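Lymphotactin (PDB 2NYZ) is a secreted C-class chemokine that probably attracts lymphocytes but not monocytes or neutrophils, acting through chemokine receptor binding. Local coordinates at residues Arg9-Leu14 against Leu34-Phe39; Ser13-Arg18 against Val47-Gln52; Leu19-Ile24 against Arg57-Ser62; Arg23-Thr28 against Ile38-Arg43. All blocks are in the same frame, centred on the assembly; numbering follows the deposited sequence.

Contact 1 (Arg9-Leu14 against Leu34-Phe39); sequences RTCVSL and LRAVIF
C11 points toward segment 34-39, and its SG touches the outer chain of I38. SG lies 3.8 Å from I38 CG1, and the end methyl CD1 of I38 is close behind. The sulfur is placed by the first torsion of C11, which sets SG anti to the carbonyl carbon (chi1 -72°). In I38 the CA-CB bond does not aim at 9-14; it is the outer part of the chain that reaches the sulfur. C11 SG is bonded to C48 SG in a disulfide.

L34 approaches from the other end of its segment. Its CG is anti to the backbone N (chi1 176°). The branch CD2 comes down on two backbone oxygens, with C11 O at 3.3 Å and V12 O at 3.4 Å. The other branch, CD1, meets L14 CD1 at 4.4 Å. L14 sends its second methyl, CD2, against A36 CB. No hydrogen bond crosses; the segments meet through side-chain packing, part of it against backbone oxygens.

R9 and T10 pair antiparallel with a strand of a different protein in the assembly, so beta structure runs on across that interface. The disulfide ties 9-14 to strand 46-49, and a small apolar cluster packs it against 34-39. This is characteristic of the chemokine fold, and the single disulfide is the mark of its C class.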
loop_
_atom_site.group_PDB
_atom_site.type_symbol
_atom_site.label_atom_id
_atom_site.label_comp_id
_atom_site.label_asym_id
_atom_site.label_seq_id
_atom_site.Cartn_x
_atom_site.Cartn_y
_atom_site.Cartn_z
ATOM N N ARG D 9 -1.277 34.757 16.779
ATOM C CA ARG D 9 -1.728 33.604 16.013
ATOM C C ARG D 9 -1.130 33.694 14.616
ATOM O O ARG D 9 -1.190 34.740 13.980
ATOM C CB ARG D 9 -3.254 33.604 15.930
ATOM C CG ARG D 9 -3.954 33.319 17.250
ATOM C CD ARG D 9 -5.367 33.891 17.265
ATOM N NE ARG D 9 -6.329 32.998 17.906
ATOM C CZ ARG D 9 -6.624 31.778 17.462
ATOM N NH1 ARG D 9 -6.030 31.305 16.376
ATOM N NH2 ARG D 9 -7.519 31.033 18.098
ATOM N N THR D 10 -0.552 32.599 14.140
ATOM C CA THR D 10 0.052 32.583 12.817
ATOM C C THR D 10 -0.566 31.480 11.982
ATOM O O THR D 10 -1.066 30.496 12.522
ATOM C CB THR D 10 1.548 32.294 12.890
ATOM O OG1 THR D 10 1.750 30.883 13.057
ATOM C CG2 THR D 10 2.173 33.035 14.057
ATOM N N CYS D 11 -0.532 31.647 10.663
ATOM C CA CYS D 11 -1.071 30.640 9.765
ATOM C C CYS D 11 0.045 29.654 9.485
ATOM O O CYS D 11 1.175 30.040 9.211
ATOM C CB CYS D 11 -1.532 31.254 8.445
ATOM S SG CYS D 11 -3.050 32.264 8.492
ATOM N N VAL D 12 -0.271 28.373 9.563
ATOM C CA VAL D 12 0.722 27.352 9.314
ATOM C C VAL D 12 0.517 26.797 7.920
ATOM O O VAL D 12 1.475 26.470 7.230
ATOM C CB VAL D 12 0.598 26.234 10.341
ATOM C CG1 VAL D 12 1.594 25.138 10.042
ATOM C CG2 VAL D 12 0.813 26.807 11.731
ATOM N N SER D 13 -0.741 26.709 7.507
ATOM C CA SER D 13 -1.082 26.200 6.187
ATOM C C SER D 13 -2.061 27.138 5.483
ATOM O O SER D 13 -2.909 27.768 6.121
ATOM C CB SER D 13 -1.702 24.803 6.294
ATOM O OG SER D 13 -0.741 23.823 6.646
ATOM N N LEU D 14 -1.936 27.235 4.166
ATOM C CA LEU D 14 -2.816 28.095 3.394
ATOM C C LEU D 14 -3.854 27.224 2.709
ATOM O O LEU D 14 -3.541 26.125 2.244
ATOM C CB LEU D 14 -2.003 28.893 2.369
ATOM C CG LEU D 14 -0.919 29.822 2.940
ATOM C CD1 LEU D 14 -0.243 30.579 1.808
ATOM C CD2 LEU D 14 -1.535 30.805 3.929
ATOM N N LEU D 34 5.363 33.306 7.283
ATOM C CA LEU D 34 4.449 32.868 6.244
ATOM C C LEU D 34 3.343 33.903 6.196
ATOM O O LEU D 34 2.291 33.736 6.818
ATOM C CB LEU D 34 3.864 31.497 6.588
ATOM C CG LEU D 34 2.819 30.939 5.626
ATOM C CD1 LEU D 34 3.433 30.745 4.255
ATOM C CD2 LEU D 34 2.287 29.622 6.165
ATOM N N ARG D 35 3.597 34.991 5.477
ATOM C CA ARG D 35 2.613 36.058 5.355
ATOM C C ARG D 35 1.392 35.499 4.647
ATOM O O ARG D 35 1.515 34.645 3.764
ATOM C CB ARG D 35 3.182 37.231 4.553
ATOM C CG ARG D 35 2.335 38.486 4.645
ATOM C CD ARG D 35 2.822 39.577 3.710
ATOM N NE ARG D 35 2.523 39.270 2.314
ATOM C CZ ARG D 35 1.904 40.103 1.484
ATOM N NH1 ARG D 35 1.516 41.301 1.908
ATOM N NH2 ARG D 35 1.665 39.734 0.230
ATOM N N ALA D 36 0.214 35.977 5.031
ATOM C CA ALA D 36 -1.003 35.492 4.412
ATOM C C ALA D 36 -2.202 36.369 4.653
ATOM O O ALA D 36 -2.218 37.206 5.550
ATOM C CB ALA D 36 -1.305 34.088 4.896
ATOM N N VAL D 37 -3.205 36.154 3.818
ATOM C CA VAL D 37 -4.461 36.865 3.896
ATOM C C VAL D 37 -5.392 35.961 4.684
ATOM O O VAL D 37 -5.619 34.812 4.301
ATOM C CB VAL D 37 -5.071 37.072 2.505
ATOM C CG1 VAL D 37 -6.453 37.695 2.638
ATOM C CG2 VAL D 37 -4.157 37.943 1.664
ATOM N N ILE D 38 -5.924 36.465 5.789
ATOM C CA ILE D 38 -6.831 35.658 6.582
ATOM C C ILE D 38 -8.261 36.111 6.354
ATOM O O ILE D 38 -8.685 37.145 6.875
ATOM C CB ILE D 38 -6.530 35.761 8.091
ATOM C CG1 ILE D 38 -5.050 35.471 8.360
ATOM C CG2 ILE D 38 -7.378 34.750 8.850
ATOM C CD1 ILE D 38 -4.632 35.719 9.807
ATOM N N PHE D 39 -9.006 35.348 5.564
ATOM C CA PHE D 39 -10.397 35.694 5.312
ATOM C C PHE D 39 -11.247 35.237 6.500
ATOM O O PHE D 39 -10.947 34.231 7.142
ATOM C CB PHE D 39 -10.896 35.012 4.037
ATOM C CG PHE D 39 -10.244 35.508 2.786
ATOM C CD1 PHE D 39 -10.423 36.822 2.368
ATOM C CD2 PHE D 39 -9.467 34.661 2.012
ATOM C CE1 PHE D 39 -9.838 37.282 1.192
ATOM C CE2 PHE D 39 -8.879 35.109 0.837
ATOM C CZ PHE D 39 -9.064 36.421 0.424
#

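Contact 2 (Ser13-Arg18 against Val47-Gln52)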
loop_
_atom_site.group_PDB
_atom_site.type_symbol
_atom_site.label_atom_id
_atom_site.label_comp_id
_atom_site.label_asym_id
_atom_site.label_seq_id
_atom_site.Cartn_x
_atom_site.Cartn_y
_atom_site.Cartn_z
ATOM N N SER D 13 -0.741 26.709 7.507
ATOM C CA SER D 13 -1.082 26.200 6.187
ATOM C C SER D 13 -2.061 27.138 5.483
ATOM O O SER D 13 -2.909 27.768 6.121
ATOM C CB SER D 13 -1.702 24.803 6.294
ATOM O OG SER D 13 -0.741 23.823 6.646
ATOM N N LEU D 14 -1.936 27.235 4.166
ATOM C CA LEU D 14 -2.816 28.095 3.394
ATOM C C LEU D 14 -3.854 27.224 2.709
ATOM O O LEU D 14 -3.541 26.125 2.244
ATOM C CB LEU D 14 -2.003 28.893 2.369
ATOM C CG LEU D 14 -0.919 29.822 2.940
ATOM C CD1 LEU D 14 -0.243 30.579 1.808
ATOM C CD2 LEU D 14 -1.535 30.805 3.929
ATOM N N THR D 15 -5.093 27.700 2.663
ATOM C CA THR D 15 -6.147 26.918 2.048
ATOM C C THR D 15 -5.777 26.592 0.629
ATOM O O THR D 15 -5.008 27.305 0.007
ATOM C CB THR D 15 -7.470 27.656 2.005
ATOM O OG1 THR D 15 -8.484 26.758 1.536
ATOM C CG2 THR D 15 -7.375 28.842 1.059
ATOM N N THR D 16 -6.340 25.511 0.115
ATOM C CA THR D 16 -6.046 25.099 -1.240
ATOM C C THR D 16 -7.281 25.203 -2.129
ATOM O O THR D 16 -7.249 24.828 -3.301
ATOM C CB THR D 16 -5.493 23.669 -1.259
ATOM O OG1 THR D 16 -5.209 23.296 -2.608
ATOM C CG2 THR D 16 -6.498 22.701 -0.650
ATOM N N GLN D 17 -8.360 25.727 -1.554
ATOM C CA GLN D 17 -9.618 25.928 -2.268
ATOM C C GLN D 17 -9.961 27.404 -2.274
ATOM O O GLN D 17 -9.815 28.089 -1.263
ATOM C CB GLN D 17 -10.763 25.181 -1.592
ATOM C CG GLN D 17 -10.891 23.740 -2.002
ATOM C CD GLN D 17 -10.704 22.816 -0.837
ATOM O OE1 GLN D 17 -11.419 22.908 0.164
ATOM N NE2 GLN D 17 -9.738 21.914 -0.950
ATOM N N ARG D 18 -10.426 27.901 -3.408
ATOM C CA ARG D 18 -10.788 29.300 -3.477
ATOM C C ARG D 18 -12.024 29.496 -2.622
ATOM O O ARG D 18 -12.795 28.563 -2.418
ATOM C CB ARG D 18 -11.074 29.711 -4.920
ATOM C CG ARG D 18 -9.882 29.588 -5.852
ATOM C CD ARG D 18 -10.244 30.143 -7.213
ATOM N NE ARG D 18 -9.335 29.692 -8.259
ATOM C CZ ARG D 18 -9.612 29.772 -9.556
ATOM N NH1 ARG D 18 -10.771 30.284 -9.958
ATOM N NH2 ARG D 18 -8.736 29.337 -10.451
ATOM N N VAL D 47 -10.065 31.473 7.245
ATOM C CA VAL D 47 -9.217 30.726 6.342
ATOM C C VAL D 47 -8.069 31.600 5.857
ATOM O O VAL D 47 -8.246 32.772 5.534
ATOM C CB VAL D 47 -10.005 30.175 5.120
ATOM C CG1 VAL D 47 -11.486 30.036 5.471
ATOM C CG2 VAL D 47 -9.798 31.061 3.903
ATOM N N CYS D 48 -6.886 31.009 5.830
ATOM C CA CYS D 48 -5.688 31.682 5.384
ATOM C C CYS D 48 -5.578 31.426 3.893
ATOM O O CYS D 48 -5.950 30.355 3.412
ATOM C CB CYS D 48 -4.463 31.093 6.072
ATOM S SG CYS D 48 -4.524 30.999 7.893
ATOM N N ALA D 49 -5.056 32.406 3.166
ATOM C CA ALA D 49 -4.899 32.276 1.726
ATOM C C ALA D 49 -3.610 32.942 1.282
ATOM O O ALA D 49 -3.051 33.783 1.990
ATOM C CB ALA D 49 -6.082 32.911 1.022
ATOM N N ASP D 50 -3.138 32.552 0.107
ATOM C CA ASP D 50 -1.927 33.117 -0.470
ATOM C C ASP D 50 -2.233 34.552 -0.927
ATOM O O ASP D 50 -3.151 34.774 -1.719
ATOM C CB ASP D 50 -1.493 32.266 -1.668
ATOM C CG ASP D 50 -0.231 32.776 -2.319
ATOM O OD1 ASP D 50 0.103 32.301 -3.427
ATOM O OD2 ASP D 50 0.431 33.651 -1.722
ATOM N N PRO D 51 -1.480 35.546 -0.426
ATOM C CA PRO D 51 -1.722 36.940 -0.826
ATOM C C PRO D 51 -1.268 37.170 -2.263
ATOM O O PRO D 51 -1.553 38.203 -2.860
ATOM C CB PRO D 51 -0.884 37.744 0.167
ATOM C CG PRO D 51 -0.699 36.799 1.332
ATOM C CD PRO D 51 -0.483 35.483 0.653
ATOM N N GLN D 52 -0.551 36.186 -2.798
ATOM C CA GLN D 52 -0.032 36.222 -4.161
ATOM C C GLN D 52 -0.978 35.536 -5.137
ATOM O O GLN D 52 -0.851 35.703 -6.345
ATOM C CB GLN D 52 1.326 35.520 -4.225
ATOM C CG GLN D 52 2.430 36.201 -3.440
ATOM C CD GLN D 52 2.794 37.548 -4.018
ATOM O OE1 GLN D 52 1.989 38.480 -4.012
ATOM N NE2 GLN D 52 4.016 37.656 -4.531
#
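T15 and C48 join the two backbones with one hydrogen bond. T15 N donates to C48 O over 2.9 Å, and the N-H points at the oxygen nearly straight (166°). The donor sits above the carbonyl plane, 36° out of it. The backbones come nearest at L14 and A49, whose CA atoms are 5.0 Å apart. Segment 13-18 has no regular structure, while 47-49 is strand.

L14 straddles the end of that strand with its two methyls. CD2 rests on C48 CB at 3.6 Å, with A49 O also near. CD1 lies over the backbone of D50, 3.8 Å from its CA. An alanine in place of L14 lacks both methyls and the CG that carries them, and would probably open a gap beside C48 and D50.

T15 CG2 lies beside C48 O, with V47 CG2 and A49 CB farther off at 4.3 Å. T15 OG1 is anti to the backbone N (chi1 -173°) and accepts from Q17 N, which makes an ST turn. On the other segment D50 OD2 accepts from Q52 N at 2.9 Å, which makes an Asx turn. That donor stands above the carboxylate plane.

W55 of helix 54-64 touches T15, R18 and A49. Q17 and R18 are hydrogen-bonded to a different protein of the assembly. An irregular segment that follows the N-terminal cysteine and runs beside the third strand is the N-loop of the chemokine fold, a region that chemokines generally use in receptor binding.

Contact 3 (Leu19-Ile24 against Arg57-Ser62)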
loop_
_atom_site.group_PDB
_atom_site.type_symbol
_atom_site.label_atom_id
_atom_site.label_comp_id
_atom_site.label_asym_id
_atom_site.label_seq_id
_atom_site.Cartn_x
_atom_site.Cartn_y
_atom_site.Cartn_z
ATOM N N LEU D 19 -12.203 30.711 -2.122
ATOM C CA LEU D 19 -13.341 31.045 -1.282
ATOM C C LEU D 19 -14.169 32.128 -1.979
ATOM O O LEU D 19 -13.635 33.158 -2.389
ATOM C CB LEU D 19 -12.831 31.547 0.065
ATOM C CG LEU D 19 -13.732 31.494 1.297
ATOM C CD1 LEU D 19 -14.372 30.112 1.468
ATOM C CD2 LEU D 19 -12.876 31.843 2.493
ATOM N N PRO D 20 -15.483 31.905 -2.140
ATOM C CA PRO D 20 -16.329 32.904 -2.806
ATOM C C PRO D 20 -16.388 34.219 -2.036
ATOM O O PRO D 20 -16.588 34.231 -0.820
ATOM C CB PRO D 20 -17.698 32.230 -2.856
ATOM C CG PRO D 20 -17.376 30.773 -2.794
ATOM C CD PRO D 20 -16.272 30.719 -1.776
ATOM N N VAL D 21 -16.210 35.323 -2.749
ATOM C CA VAL D 21 -16.272 36.635 -2.116
ATOM C C VAL D 21 -17.633 36.713 -1.426
ATOM O O VAL D 21 -17.796 37.378 -0.398
ATOM C CB VAL D 21 -16.129 37.769 -3.176
ATOM C CG1 VAL D 21 -17.161 37.582 -4.280
ATOM C CG2 VAL D 21 -16.277 39.130 -2.519
ATOM N N SER D 22 -18.594 35.991 -1.994
ATOM C CA SER D 22 -19.949 35.938 -1.469
ATOM C C SER D 22 -20.033 35.142 -0.167
ATOM O O SER D 22 -21.114 34.722 0.241
ATOM C CB SER D 22 -20.870 35.299 -2.499
ATOM O OG SER D 22 -20.456 33.974 -2.778
ATOM N N ARG D 23 -18.896 34.928 0.483
ATOM C CA ARG D 23 -18.869 34.177 1.731
ATOM C C ARG D 23 -17.969 34.866 2.733
ATOM O O ARG D 23 -18.004 34.553 3.922
ATOM C CB ARG D 23 -18.361 32.750 1.494
ATOM C CG ARG D 23 -19.379 31.803 0.880
ATOM C CD ARG D 23 -20.535 31.568 1.829
ATOM N NE ARG D 23 -21.491 30.604 1.295
ATOM C CZ ARG D 23 -22.371 30.871 0.336
ATOM N NH1 ARG D 23 -22.430 32.082 -0.201
ATOM N NH2 ARG D 23 -23.193 29.923 -0.092
ATOM N N ILE D 24 -17.157 35.802 2.251
ATOM C CA ILE D 24 -16.243 36.520 3.123
ATOM C C ILE D 24 -16.957 37.681 3.805
ATOM O O ILE D 24 -17.945 38.203 3.293
ATOM C CB ILE D 24 -15.058 37.095 2.347
ATOM C CG1 ILE D 24 -14.629 36.141 1.229
ATOM C CG2 ILE D 24 -13.917 37.351 3.299
ATOM C CD1 ILE D 24 -14.060 34.858 1.692
ATOM N N ARG D 57 -6.238 37.967 -4.516
ATOM C CA ARG D 57 -6.067 39.361 -4.896
ATOM C C ARG D 57 -7.395 39.923 -5.405
ATOM O O ARG D 57 -7.805 41.024 -5.030
ATOM C CB ARG D 57 -5.007 39.465 -5.986
ATOM C CG ARG D 57 -4.654 40.884 -6.369
ATOM C CD ARG D 57 -3.686 40.906 -7.535
ATOM N NE ARG D 57 -2.628 39.922 -7.355
ATOM C CZ ARG D 57 -1.360 40.133 -7.679
ATOM N NH1 ARG D 57 -0.992 41.297 -8.196
ATOM N NH2 ARG D 57 -0.460 39.179 -7.485
ATOM N N ASP D 58 -8.056 39.144 -6.256
ATOM C CA ASP D 58 -9.343 39.520 -6.833
ATOM C C ASP D 58 -10.374 39.831 -5.750
ATOM O O ASP D 58 -11.131 40.802 -5.859
ATOM C CB ASP D 58 -9.865 38.383 -7.726
ATOM C CG ASP D 58 -9.113 38.274 -9.047
ATOM O OD1 ASP D 58 -7.929 38.673 -9.097
ATOM O OD2 ASP D 58 -9.705 37.775 -10.033
ATOM N N VAL D 59 -10.395 38.997 -4.710
ATOM C CA VAL D 59 -11.324 39.143 -3.590
ATOM C C VAL D 59 -10.950 40.325 -2.706
ATOM O O VAL D 59 -11.806 41.114 -2.309
ATOM C CB VAL D 59 -11.341 37.868 -2.728
ATOM C CG1 VAL D 59 -12.254 38.054 -1.529
ATOM C CG2 VAL D 59 -11.794 36.691 -3.569
ATOM N N VAL D 60 -9.663 40.434 -2.396
ATOM C CA VAL D 60 -9.167 41.522 -1.571
ATOM C C VAL D 60 -9.571 42.845 -2.210
ATOM O O VAL D 60 -9.950 43.793 -1.523
ATOM C CB VAL D 60 -7.634 41.451 -1.449
ATOM C CG1 VAL D 60 -7.102 42.669 -0.721
ATOM C CG2 VAL D 60 -7.246 40.192 -0.700
ATOM N N ARG D 61 -9.500 42.894 -3.537
ATOM C CA ARG D 61 -9.860 44.093 -4.282
ATOM C C ARG D 61 -11.376 44.280 -4.273
ATOM O O ARG D 61 -11.881 45.355 -3.949
ATOM C CB ARG D 61 -9.360 43.974 -5.724
ATOM C CG ARG D 61 -9.534 45.235 -6.547
ATOM C CD ARG D 61 -9.065 45.044 -7.983
ATOM N NE ARG D 61 -7.682 44.585 -8.062
ATOM C CZ ARG D 61 -7.324 43.332 -8.318
ATOM N NH1 ARG D 61 -8.252 42.406 -8.521
ATOM N NH2 ARG D 61 -6.037 43.007 -8.380
ATOM N N SER D 62 -12.092 43.216 -4.623
ATOM C CA SER D 62 -13.551 43.231 -4.662
ATOM C C SER D 62 -14.142 43.664 -3.328
ATOM O O SER D 62 -15.212 44.269 -3.278
ATOM C CB SER D 62 -14.081 41.841 -5.027
ATOM O OG SER D 62 -15.497 41.824 -5.087
#
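V21 and I24 meet V59 through aliphatic groups; the flat groups, the guanidiniums of R61 and R23, lie away from this meeting point. The guanidinium of R61 has the carbonyl oxygen of R57 on one face, offset toward the rim. At its edge, in plane, is D58 OD1; R61 NH1 is 3.8 Å from D58 OD1, a long salt bridge. The guanidinium of R23 is bonded in its own plane by S22 O, with R23 NH1 to S22 O at 3.0 Å. R23 NH2 also makes a salt bridge to an acidic residue of a different protein in the assembly.

V59 is the centre of the contact. Its CG1 is anti to the backbone N (chi1 177°) and meets I24 CG1 at 4.1 Å, the two side chains crossing at a slant. The same CG1 lies 4.2 Å from V21 CB. The other methyl, CG2, lies near the carbonyl oxygen of L19.

This is the chemokine fold, in which the C-terminal helix packs across the sheet and beside the short 3-10 turn that leads into strand 24-28. V21 is in that turn. F39, on the central strand, touches L19, I24 and V59, so the contact is continuous with the core between sheet and helix.

One helical turn on, S62 OG lies 3.8 Å from V21 CG2. V21 is exposed here, while S62 is partly covered. W55 and M63 extend the helix side, touching L19 and I24. Within the turn, I24 N is bonded to V21 O.

Contact 4 (Arg23-Thr28 against Ile38-Arg43)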
loop_
_atom_site.group_PDB
_atom_site.type_symbol
_atom_site.label_atom_id
_atom_site.label_comp_id
_atom_site.label_asym_id
_atom_site.label_seq_id
_atom_site.Cartn_x
_atom_site.Cartn_y
_atom_site.Cartn_z
ATOM N N ARG D 23 -18.896 34.928 0.483
ATOM C CA ARG D 23 -18.869 34.177 1.731
ATOM C C ARG D 23 -17.969 34.866 2.733
ATOM O O ARG D 23 -18.004 34.553 3.922
ATOM C CB ARG D 23 -18.361 32.750 1.494
ATOM C CG ARG D 23 -19.379 31.803 0.880
ATOM C CD ARG D 23 -20.535 31.568 1.829
ATOM N NE ARG D 23 -21.491 30.604 1.295
ATOM C CZ ARG D 23 -22.371 30.871 0.336
ATOM N NH1 ARG D 23 -22.430 32.082 -0.201
ATOM N NH2 ARG D 23 -23.193 29.923 -0.092
ATOM N N ILE D 24 -17.157 35.802 2.251
ATOM C CA ILE D 24 -16.243 36.520 3.123
ATOM C C ILE D 24 -16.957 37.681 3.805
ATOM O O ILE D 24 -17.945 38.203 3.293
ATOM C CB ILE D 24 -15.058 37.095 2.347
ATOM C CG1 ILE D 24 -14.629 36.141 1.229
ATOM C CG2 ILE D 24 -13.917 37.351 3.299
ATOM C CD1 ILE D 24 -14.060 34.858 1.692
ATOM N N LYS D 25 -16.451 38.077 4.966
ATOM C CA LYS D 25 -17.028 39.176 5.720
ATOM C C LYS D 25 -15.968 40.257 5.827
ATOM O O LYS D 25 -16.217 41.417 5.521
ATOM C CB LYS D 25 -17.454 38.694 7.113
ATOM C CG LYS D 25 -18.012 39.775 8.040
ATOM C CD LYS D 25 -18.924 39.183 9.126
ATOM C CE LYS D 25 -18.207 38.159 9.997
ATOM N NZ LYS D 25 -19.170 37.386 10.839
ATOM N N THR D 26 -14.771 39.862 6.240
ATOM C CA THR D 26 -13.671 40.800 6.386
ATOM C C THR D 26 -12.377 40.089 6.055
ATOM O O THR D 26 -12.392 38.976 5.539
ATOM C CB THR D 26 -13.581 41.337 7.831
ATOM O OG1 THR D 26 -13.533 40.239 8.753
ATOM C CG2 THR D 26 -14.779 42.212 8.154
ATOM N N TYR D 27 -11.258 40.735 6.350
ATOM C CA TYR D 27 -9.964 40.135 6.093
ATOM C C TYR D 27 -8.852 40.983 6.697
ATOM O O TYR D 27 -9.067 42.138 7.070
ATOM C CB TYR D 27 -9.754 39.936 4.580
ATOM C CG TYR D 27 -9.273 41.151 3.810
ATOM C CD1 TYR D 27 -7.908 41.423 3.681
ATOM C CD2 TYR D 27 -10.178 42.022 3.205
ATOM C CE1 TYR D 27 -7.454 42.531 2.969
ATOM C CE2 TYR D 27 -9.736 43.137 2.489
ATOM C CZ TYR D 27 -8.371 43.385 2.375
ATOM O OH TYR D 27 -7.921 44.485 1.670
ATOM N N THR D 28 -7.671 40.385 6.808
ATOM C CA THR D 28 -6.499 41.043 7.360
ATOM C C THR D 28 -5.300 40.465 6.629
ATOM O O THR D 28 -5.451 39.547 5.823
ATOM C CB THR D 28 -6.349 40.753 8.865
ATOM O OG1 THR D 28 -6.112 39.355 9.064
ATOM C CG2 THR D 28 -7.615 41.132 9.607
ATOM N N ILE D 38 -5.924 36.465 5.789
ATOM C CA ILE D 38 -6.831 35.658 6.582
ATOM C C ILE D 38 -8.261 36.111 6.354
ATOM O O ILE D 38 -8.685 37.145 6.875
ATOM C CB ILE D 38 -6.530 35.761 8.091
ATOM C CG1 ILE D 38 -5.050 35.471 8.360
ATOM C CG2 ILE D 38 -7.378 34.750 8.850
ATOM C CD1 ILE D 38 -4.632 35.719 9.807
ATOM N N PHE D 39 -9.006 35.348 5.564
ATOM C CA PHE D 39 -10.397 35.694 5.312
ATOM C C PHE D 39 -11.247 35.237 6.500
ATOM O O PHE D 39 -10.947 34.231 7.142
ATOM C CB PHE D 39 -10.896 35.012 4.037
ATOM C CG PHE D 39 -10.244 35.508 2.786
ATOM C CD1 PHE D 39 -10.423 36.822 2.368
ATOM C CD2 PHE D 39 -9.467 34.661 2.012
ATOM C CE1 PHE D 39 -9.838 37.282 1.192
ATOM C CE2 PHE D 39 -8.879 35.109 0.837
ATOM C CZ PHE D 39 -9.064 36.421 0.424
ATOM N N ILE D 40 -12.296 35.985 6.804
ATOM C CA ILE D 40 -13.190 35.620 7.889
ATOM C C ILE D 40 -14.563 35.429 7.266
ATOM O O ILE D 40 -15.236 36.407 6.959
ATOM C CB ILE D 40 -13.270 36.727 8.940
ATOM C CG1 ILE D 40 -11.875 36.974 9.533
ATOM C CG2 ILE D 40 -14.259 36.337 10.020
ATOM C CD1 ILE D 40 -11.824 38.080 10.585
ATOM N N THR D 41 -14.972 34.180 7.064
ATOM C CA THR D 41 -16.266 33.897 6.454
ATOM C C THR D 41 -17.383 34.577 7.230
ATOM O O THR D 41 -17.219 34.930 8.400
ATOM C CB THR D 41 -16.559 32.387 6.392
ATOM O OG1 THR D 41 -16.970 31.923 7.682
ATOM C CG2 THR D 41 -15.316 31.629 5.945
ATOM N N LYS D 42 -18.523 34.747 6.574
ATOM C CA LYS D 42 -19.655 35.413 7.187
ATOM C C LYS D 42 -20.145 34.792 8.482
ATOM O O LYS D 42 -20.849 35.454 9.242
ATOM C CB LYS D 42 -20.803 35.532 6.180
ATOM C CG LYS D 42 -20.523 36.541 5.056
ATOM C CD LYS D 42 -21.687 36.652 4.080
ATOM C CE LYS D 42 -21.409 37.693 3.003
ATOM N NZ LYS D 42 -20.295 37.310 2.088
ATOM N N ARG D 43 -19.780 33.541 8.758
ATOM C CA ARG D 43 -20.224 32.936 10.010
ATOM C C ARG D 43 -19.107 32.784 11.048
ATOM O O ARG D 43 -19.312 32.172 12.099
ATOM C CB ARG D 43 -20.911 31.579 9.783
ATOM C CG ARG D 43 -21.874 31.222 10.936
ATOM C CD ARG D 43 -22.449 29.807 10.884
ATOM N NE ARG D 43 -23.370 29.578 9.772
ATOM C CZ ARG D 43 -22.995 29.327 8.520
ATOM N NH1 ARG D 43 -21.707 29.270 8.208
ATOM N NH2 ARG D 43 -23.906 29.120 7.576
#
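I24 and F39 form the tightly packed part. The methyl CG2 of I24 lies 3.7 Å from F39 CD1, at an oblique approach to the ring. I24 CD1 rests beside F39 CB and CG. F39 CG is anti to the carbonyl carbon (chi1 -67°), which sets the ring root next to I24 CD1. The ring has T26 O at its edge, near the plane, and Y27 CB is 3.9 Å from F39 CD1. V56 of helix 54-64 also touches F39. An alanine in place of I24 would probably open a gap beside the F39 ring and make it freer to shift.

Strands 24-28 and 37-41 form an antiparallel beta hairpin, the first two strands of the chemokine sheet. K25 and T26 both face I40, which is a classic beta bulge. K25 N donates to I40 O at 2.9 Å, and I40 N donates to T26 O at 3.2 Å. Past the bulge, K42 N donates to R23 O at 2.7 Å.

The solvent side is carried by K25, T26, T28, K42 and R43, which are exposed; I38, next to T28, is buried and is touched by the chain of another protein. K42 folds back over strand 24-28, its end bent (chi4 67°), and NZ bonds to I24 O at 2.8 Å. K25 reaches the opposite way, its NZ 3.0 Å from K42 O, with the donor well above the carbonyl plane. T26 OG1 lies 3.3 Å from I40 CD1. At the T28 end I38 N donates to T28 O, while the return bond from T28 N to I38 O is weak. Y27 OH is bonded to D64 beyond the hairpin.

In the fold
All four contacts lie in one small chemokine domain. Contacts 1 and 2 have centres about 8 Å apart and share S13 and L14. Contacts 3 and 4 have centres about 9 Å apart and share R23 and I24. Contacts 1 and 3 are farther apart, about 16 Å between centres, on opposite sides of the chain's centre. Strand 37-41 serves contacts 1 and 4, and its neighbour 46-49 serves contact 2. Along the chain contact 4 is nested inside the loop closed by contact 2. Contact 3 alternates with contacts 1 and 2 along the chain, so the segments interlock. F39 connects the sheet to helix 54-64, and the C11-C48 disulfide ties the N-terminal segment to strand 46-49.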